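Local coordinates for response regulator aspartate phosphatase H (Bacillus subtilis, PDB 3Q15), which dephosphorylates the sporulation phosphotransferase Spo0F and also acts on the competence regulator ComA, helping to separate competence and sporulation in time, at residues D218-I221 and A222-L225; N230-R234 and S235-Q239. All coordinates share one frame; numbering follows the deposited sequence.

Contact 1. Residues D218-I221 and A222-L225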
ATOM      1  N   ASP A 218      32.019  -5.407 -10.991  1.00 59.72           N
ATOM      2  CA  ASP A 218      31.752  -5.707 -12.396  1.00 62.04           C
ATOM      3  C   ASP A 218      30.313  -6.150 -12.657  1.00 60.88           C
ATOM      4  O   ASP A 218      29.677  -5.686 -13.604  1.00 58.37           O
ATOM      5  CB  ASP A 218      32.727  -6.764 -12.913  1.00 65.59           C
ATOM      6  CG  ASP A 218      34.167  -6.295 -12.866  1.00 68.64           C
ATOM      7  OD1 ASP A 218      35.042  -7.106 -12.497  1.00 72.49           O
ATOM      8  OD2 ASP A 218      34.424  -5.117 -13.201  1.00 67.79           O
ATOM      9  N   ARG A 219      29.799  -7.048 -11.825  1.00 61.28           N
ATOM     10  CA  ARG A 219      28.437  -7.525 -12.021  1.00 61.67           C
ATOM     11  C   ARG A 219      27.456  -6.358 -12.067  1.00 58.71           C
ATOM     12  O   ARG A 219      26.642  -6.262 -12.984  1.00 58.44           O
ATOM     13  CB  ARG A 219      28.033  -8.528 -10.938  1.00 63.49           C
ATOM     14  CG  ARG A 219      26.570  -8.949 -11.015  1.00 65.36           C
ATOM     15  CD  ARG A 219      26.302 -10.197 -10.190  1.00 69.18           C
ATOM     16  NE  ARG A 219      27.047 -11.343 -10.703  1.00 73.90           N
ATOM     17  CZ  ARG A 219      26.604 -12.162 -11.651  1.00 75.37           C
ATOM     18  NH1 ARG A 219      25.408 -11.968 -12.194  1.00 74.29           N
ATOM     19  NH2 ARG A 219      27.356 -13.176 -12.056  1.00 75.87           N
ATOM     20  N   PHE A 220      27.545  -5.464 -11.086  1.00 54.73           N
ATOM     21  CA  PHE A 220      26.627  -4.332 -11.014  1.00 53.15           C
ATOM     22  C   PHE A 220      26.909  -3.267 -12.070  1.00 52.17           C
ATOM     23  O   PHE A 220      26.040  -2.457 -12.390  1.00 48.86           O
ATOM     24  CB  PHE A 220      26.617  -3.721  -9.614  1.00 54.10           C
ATOM     25  CG  PHE A 220      25.832  -4.520  -8.620  1.00 58.07           C
ATOM     26  CD1 PHE A 220      24.455  -4.630  -8.736  1.00 56.65           C
ATOM     27  CD2 PHE A 220      26.467  -5.164  -7.571  1.00 62.65           C
ATOM     28  CE1 PHE A 220      23.726  -5.371  -7.824  1.00 59.17           C
ATOM     29  CE2 PHE A 220      25.745  -5.903  -6.654  1.00 63.72           C
ATOM     30  CZ  PHE A 220      24.373  -6.009  -6.779  1.00 61.65           C
ATOM     31  N   ILE A 221      28.123  -3.270 -12.606  1.00 53.71           N
ATOM     32  CA  ILE A 221      28.446  -2.407 -13.734  1.00 53.37           C
ATOM     33  C   ILE A 221      27.727  -2.926 -14.974  1.00 52.26           C
ATOM     34  O   ILE A 221      27.101  -2.165 -15.711  1.00 54.70           O
ATOM     35  CB  ILE A 221      29.967  -2.342 -13.998  1.00 51.58           C
ATOM     36  CG1 ILE A 221      30.678  -1.617 -12.854  1.00 51.63           C
ATOM     37  CG2 ILE A 221      30.250  -1.636 -15.313  1.00 47.69           C
ATOM     38  CD1 ILE A 221      32.182  -1.523 -13.026  1.00 49.47           C
ATOM     39  N   ALA A 222      27.813  -4.234 -15.187  1.00 52.07           N
ATOM     40  CA  ALA A 222      27.141  -4.876 -16.308  1.00 52.84           C
ATOM     41  C   ALA A 222      25.625  -4.745 -16.194  1.00 50.27           C
ATOM     42  O   ALA A 222      24.944  -4.431 -17.172  1.00 49.71           O
ATOM     43  CB  ALA A 222      27.540  -6.338 -16.387  1.00 56.30           C
ATOM     44  N   ILE A 223      25.098  -4.988 -14.998  1.00 50.12           N
ATOM     45  CA  ILE A 223      23.657  -4.915 -14.778  1.00 48.33           C
ATOM     46  C   ILE A 223      23.139  -3.495 -14.961  1.00 46.86           C
ATOM     47  O   ILE A 223      22.095  -3.285 -15.578  1.00 48.49           O
ATOM     48  CB  ILE A 223      23.261  -5.429 -13.379  1.00 51.71           C
ATOM     49  CG1 ILE A 223      23.587  -6.918 -13.245  1.00 53.00           C
ATOM     50  CG2 ILE A 223      21.781  -5.197 -13.130  1.00 52.76           C
ATOM     51  CD1 ILE A 223      23.350  -7.479 -11.857  1.00 52.78           C
ATOM     52  N   SER A 224      23.876  -2.524 -14.427  1.00 44.92           N
ATOM     53  CA  SER A 224      23.510  -1.115 -14.570  1.00 46.65           C
ATOM     54  C   SER A 224      23.452  -0.709 -16.036  1.00 44.64           C
ATOM     55  O   SER A 224      22.525  -0.015 -16.463  1.00 40.23           O
ATOM     56  CB  SER A 224      24.506  -0.217 -13.830  1.00 47.90           C
ATOM     57  OG  SER A 224      24.506  -0.494 -12.437  1.00 48.08           O
ATOM     58  N   LEU A 225      24.452  -1.140 -16.798  1.00 46.53           N
ATOM     59  CA  LEU A 225      24.535  -0.819 -18.218  1.00 46.88           C
ATOM     60  C   LEU A 225      23.382  -1.465 -18.977  1.00 48.06           C
ATOM     61  O   LEU A 225      22.809  -0.867 -19.887  1.00 47.41           O
ATOM     62  CB  LEU A 225      25.876  -1.285 -18.786  1.00 48.32           C
ATOM     63  CG  LEU A 225      27.117  -0.495 -18.359  1.00 48.64           C
ATOM     64  CD1 LEU A 225      28.390  -1.231 -18.752  1.00 50.21           C
ATOM     65  CD2 LEU A 225      27.099   0.903 -18.967  1.00 47.50           C
TER
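Ile223 lays its CD1 methyl against the aliphatic part of Arg219 one turn earlier, CD1 to CG of Arg219 at 3.6 Å, the two side chains slanting across each other. The arginine's CG, anti to the backbone N (chi1 174°), lies beside the carbonyl carbon, on the flank where CD1 of Ile223 comes to it; a bend at chi3 then turns the guanidinium aside to a salt bridge with Asp258. A long residue that is greasy near the backbone and charged at its end suits this margin of the helix. The same CD1 comes within 4.4 Å of CD1 of Phe220, a looser apolar touch. With an alanine in place of Ile223, the methylenes of Arg219 and the ring of Phe220 would probably lose this shared neighbour, leaving a gap beside Phe186 and Leu259. Ile221 and Leu225 run side by side, CG2 of the first 3.9 Å from CD1 of the second. The carbonyl O of Phe220 takes the N-H of Ser224 at 3.0 Å, from above the carbonyl plane. OG of Ser224, small and buried, turns back (chi1 -62°) to the same oxygen at a very short 2.5 Å, a length not to be leaned on, and this probably satisfies the hydroxyl. The i to i+4 pairing is ordinary helix geometry; small and apolar Ala222, Ile223, Ser224 and Leu225, set against helices 178-194 and 198-214 before and 238-255 after, are consistent with the first helix of the predicted tetratricopeptide repeat.

Contact 2. Residues N230-R234 and S235-Q239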
ATOM      1  N   ASN A 230      17.997  -1.077 -21.561  1.00 46.14           N
ATOM      2  CA  ASN A 230      16.570  -1.383 -21.601  1.00 46.76           C
ATOM      3  C   ASN A 230      15.742  -0.116 -21.442  1.00 42.89           C
ATOM      4  O   ASN A 230      14.675   0.023 -22.042  1.00 39.68           O
ATOM      5  CB  ASN A 230      16.190  -2.397 -20.521  1.00 48.87           C
ATOM      6  CG  ASN A 230      16.606  -3.810 -20.877  1.00 55.10           C
ATOM      7  OD1 ASN A 230      16.547  -4.210 -22.037  1.00 56.92           O
ATOM      8  ND2 ASN A 230      17.028  -4.574 -19.875  1.00 57.50           N
ATOM      9  N   SER A 231      16.238   0.805 -20.626  1.00 36.12           N
ATOM     10  CA  SER A 231      15.546   2.066 -20.399  1.00 44.69           C
ATOM     11  C   SER A 231      15.452   2.864 -21.696  1.00 45.80           C
ATOM     12  O   SER A 231      14.379   3.339 -22.064  1.00 45.15           O
ATOM     13  CB  SER A 231      16.259   2.885 -19.322  1.00 42.39           C
ATOM     14  OG  SER A 231      15.557   4.084 -19.034  1.00 40.87           O
ATOM     15  N   TYR A 232      16.587   3.008 -22.380  1.00 43.99           N
ATOM     16  CA  TYR A 232      16.638   3.700 -23.663  1.00 44.25           C
ATOM     17  C   TYR A 232      15.814   2.973 -24.719  1.00 45.51           C
ATOM     18  O   TYR A 232      15.126   3.603 -25.524  1.00 45.83           O
ATOM     19  CB  TYR A 232      18.081   3.826 -24.157  1.00 44.59           C
ATOM     20  CG  TYR A 232      18.887   4.933 -23.512  1.00 46.62           C
ATOM     21  CD1 TYR A 232      20.069   4.653 -22.843  1.00 47.63           C
ATOM     22  CD2 TYR A 232      18.478   6.260 -23.589  1.00 46.12           C
ATOM     23  CE1 TYR A 232      20.825   5.661 -22.262  1.00 47.91           C
ATOM     24  CE2 TYR A 232      19.227   7.278 -23.007  1.00 46.98           C
ATOM     25  CZ  TYR A 232      20.399   6.969 -22.345  1.00 49.13           C
ATOM     26  OH  TYR A 232      21.153   7.964 -21.763  1.00 53.61           O
ATOM     27  N   ASP A 233      15.898   1.646 -24.729  1.00 42.35           N
ATOM     28  CA  ASP A 233      15.145   0.854 -25.693  1.00 44.53           C
ATOM     29  C   ASP A 233      13.659   1.128 -25.548  1.00 45.37           C
ATOM     30  O   ASP A 233      12.941   1.241 -26.539  1.00 48.26           O
ATOM     31  CB  ASP A 233      15.415  -0.641 -25.512  1.00 48.79           C
ATOM     32  CG  ASP A 233      14.652  -1.497 -26.510  1.00 55.81           C
ATOM     33  OD1 ASP A 233      14.686  -1.188 -27.722  1.00 59.38           O
ATOM     34  OD2 ASP A 233      14.016  -2.479 -26.080  1.00 55.80           O
ATOM     35  N   ARG A 234      13.201   1.237 -24.304  1.00 57.60           N
ATOM     36  CA  ARG A 234      11.785   1.444 -24.036  1.00 55.42           C
ATOM     37  C   ARG A 234      11.353   2.903 -24.170  1.00 58.09           C
ATOM     38  O   ARG A 234      10.183   3.186 -24.425  1.00 56.36           O
ATOM     39  CB  ARG A 234      11.404   0.879 -22.664  1.00 55.91           C
ATOM     40  CG  ARG A 234      11.359  -0.642 -22.635  1.00 60.59           C
ATOM     41  CD  ARG A 234      11.010  -1.179 -21.260  1.00 64.55           C
ATOM     42  NE  ARG A 234      12.060  -0.904 -20.288  1.00 68.51           N
ATOM     43  CZ  ARG A 234      12.059  -1.355 -19.040  1.00 70.86           C
ATOM     44  NH1 ARG A 234      11.060  -2.111 -18.608  1.00 72.50           N
ATOM     45  NH2 ARG A 234      13.059  -1.052 -18.224  1.00 70.48           N
ATOM     46  N   SER A 235      12.296   3.828 -24.003  1.00 57.71           N
ATOM     47  CA  SER A 235      11.994   5.248 -24.150  1.00 57.97           C
ATOM     48  C   SER A 235      12.007   5.665 -25.623  1.00 60.42           C
ATOM     49  O   SER A 235      11.543   6.750 -25.977  1.00 61.65           O
ATOM     50  CB  SER A 235      12.973   6.102 -23.341  1.00 54.62           C
ATOM     51  OG  SER A 235      14.304   5.881 -23.762  1.00 61.58           O
ATOM     52  N   GLY A 236      12.542   4.795 -26.475  1.00 57.90           N
ATOM     53  CA  GLY A 236      12.538   5.024 -27.908  1.00 61.50           C
ATOM     54  C   GLY A 236      13.851   5.517 -28.490  1.00 61.38           C
ATOM     55  O   GLY A 236      13.886   5.985 -29.624  1.00 60.55           O
ATOM     56  N   ASP A 237      14.931   5.416 -27.720  1.00 61.32           N
ATOM     57  CA  ASP A 237      16.250   5.827 -28.203  1.00 64.92           C
ATOM     58  C   ASP A 237      17.089   4.601 -28.548  1.00 63.45           C
ATOM     59  O   ASP A 237      18.002   4.233 -27.812  1.00 63.03           O
ATOM     60  CB  ASP A 237      16.969   6.684 -27.158  1.00 69.76           C
ATOM     61  CG  ASP A 237      18.179   7.408 -27.727  1.00 77.64           C
ATOM     62  OD1 ASP A 237      18.472   8.531 -27.261  1.00 80.83           O
ATOM     63  OD2 ASP A 237      18.837   6.860 -28.637  1.00 78.29           O
ATOM     64  N   ASP A 238      16.772   3.979 -29.679  1.00 64.55           N
ATOM     65  CA  ASP A 238      17.412   2.734 -30.093  1.00 67.73           C
ATOM     66  C   ASP A 238      18.930   2.827 -30.196  1.00 65.22           C
ATOM     67  O   ASP A 238      19.638   1.879 -29.855  1.00 62.37           O
ATOM     68  CB  ASP A 238      16.824   2.258 -31.423  1.00 77.32           C
ATOM     69  CG  ASP A 238      16.095   3.360 -32.164  1.00 83.93           C
ATOM     70  OD1 ASP A 238      14.912   3.606 -31.846  1.00 87.24           O
ATOM     71  OD2 ASP A 238      16.705   3.979 -33.061  1.00 84.70           O
ATOM     72  N   GLN A 239      19.431   3.964 -30.666  1.00 63.62           N
ATOM     73  CA  GLN A 239      20.869   4.145 -30.826  1.00 64.97           C
ATOM     74  C   GLN A 239      21.581   4.068 -29.475  1.00 66.81           C
ATOM     75  O   GLN A 239      22.556   3.335 -29.319  1.00 64.16           O
ATOM     76  CB  GLN A 239      21.169   5.468 -31.538  1.00 79.20           C
ATOM     77  CG  GLN A 239      22.597   5.598 -32.044  1.00 83.49           C
ATOM     78  CD  GLN A 239      22.710   6.516 -33.249  1.00 87.66           C
ATOM     79  OE1 GLN A 239      21.927   6.418 -34.196  1.00 87.27           O
ATOM     80  NE2 GLN A 239      23.687   7.417 -33.219  1.00 90.64           N
TER
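The turn between the two antiparallel helices of a predicted tetratricopeptide repeat is made here, where helix 218-235 ends and helix 238-255 begins. Its hub is the carbonyl O of Tyr232, which takes the N-H of Asp237 at 2.9 Å and a weak bond from N of Gly236 at 3.0 Å. Gly236 has a positive phi (102°), and a side chain there would press on the carbonyl O of Ser235, so glycine fits the place. The Ser235 hydroxyl (chi1 59°) lies 3.0 Å from O of Tyr232 and 3.1 Å from O of Ser231; its single proton can serve either. CB of Asp237 rests 3.9 Å from CD2 of Tyr232, whose broad ring also spans Met240, Ala241 and His244 of helix 238-255, while OD2 of Asp237 caps N of Met240. NE and the backbone N of Arg234 reach O of Asn230 from opposite faces of its carbonyl plane, NE at 3.3 Å, and the guanidinium pairs with Asp193. The carbonyls of Ser231 and Tyr232 are thus taken up by N and OG of Ser235, weakly by N of Gly236, and by N of Asp237, whose negative charge would probably be favoured by the next helix's dipole.

From the N terminus, contact 1 comes first, on the opening turns of helix 218-235, and contact 2 follows at the far end of the same helix. They are in series, neither nested nor crossed, with centres 18 Å apart and nearest atoms about 5 Å apart. Contact 1 spans no loop; it lies within the helix and turns outward to helices 178-194, 198-214 and 238-255. Contact 2 closes the short turn that sends the chain back as helix 238-255. Because that helix returns antiparallel, its last turns, at Val251, lie beside contact 1, while its first, at Met240 and Ala241, lie beside Tyr232 and contact 2.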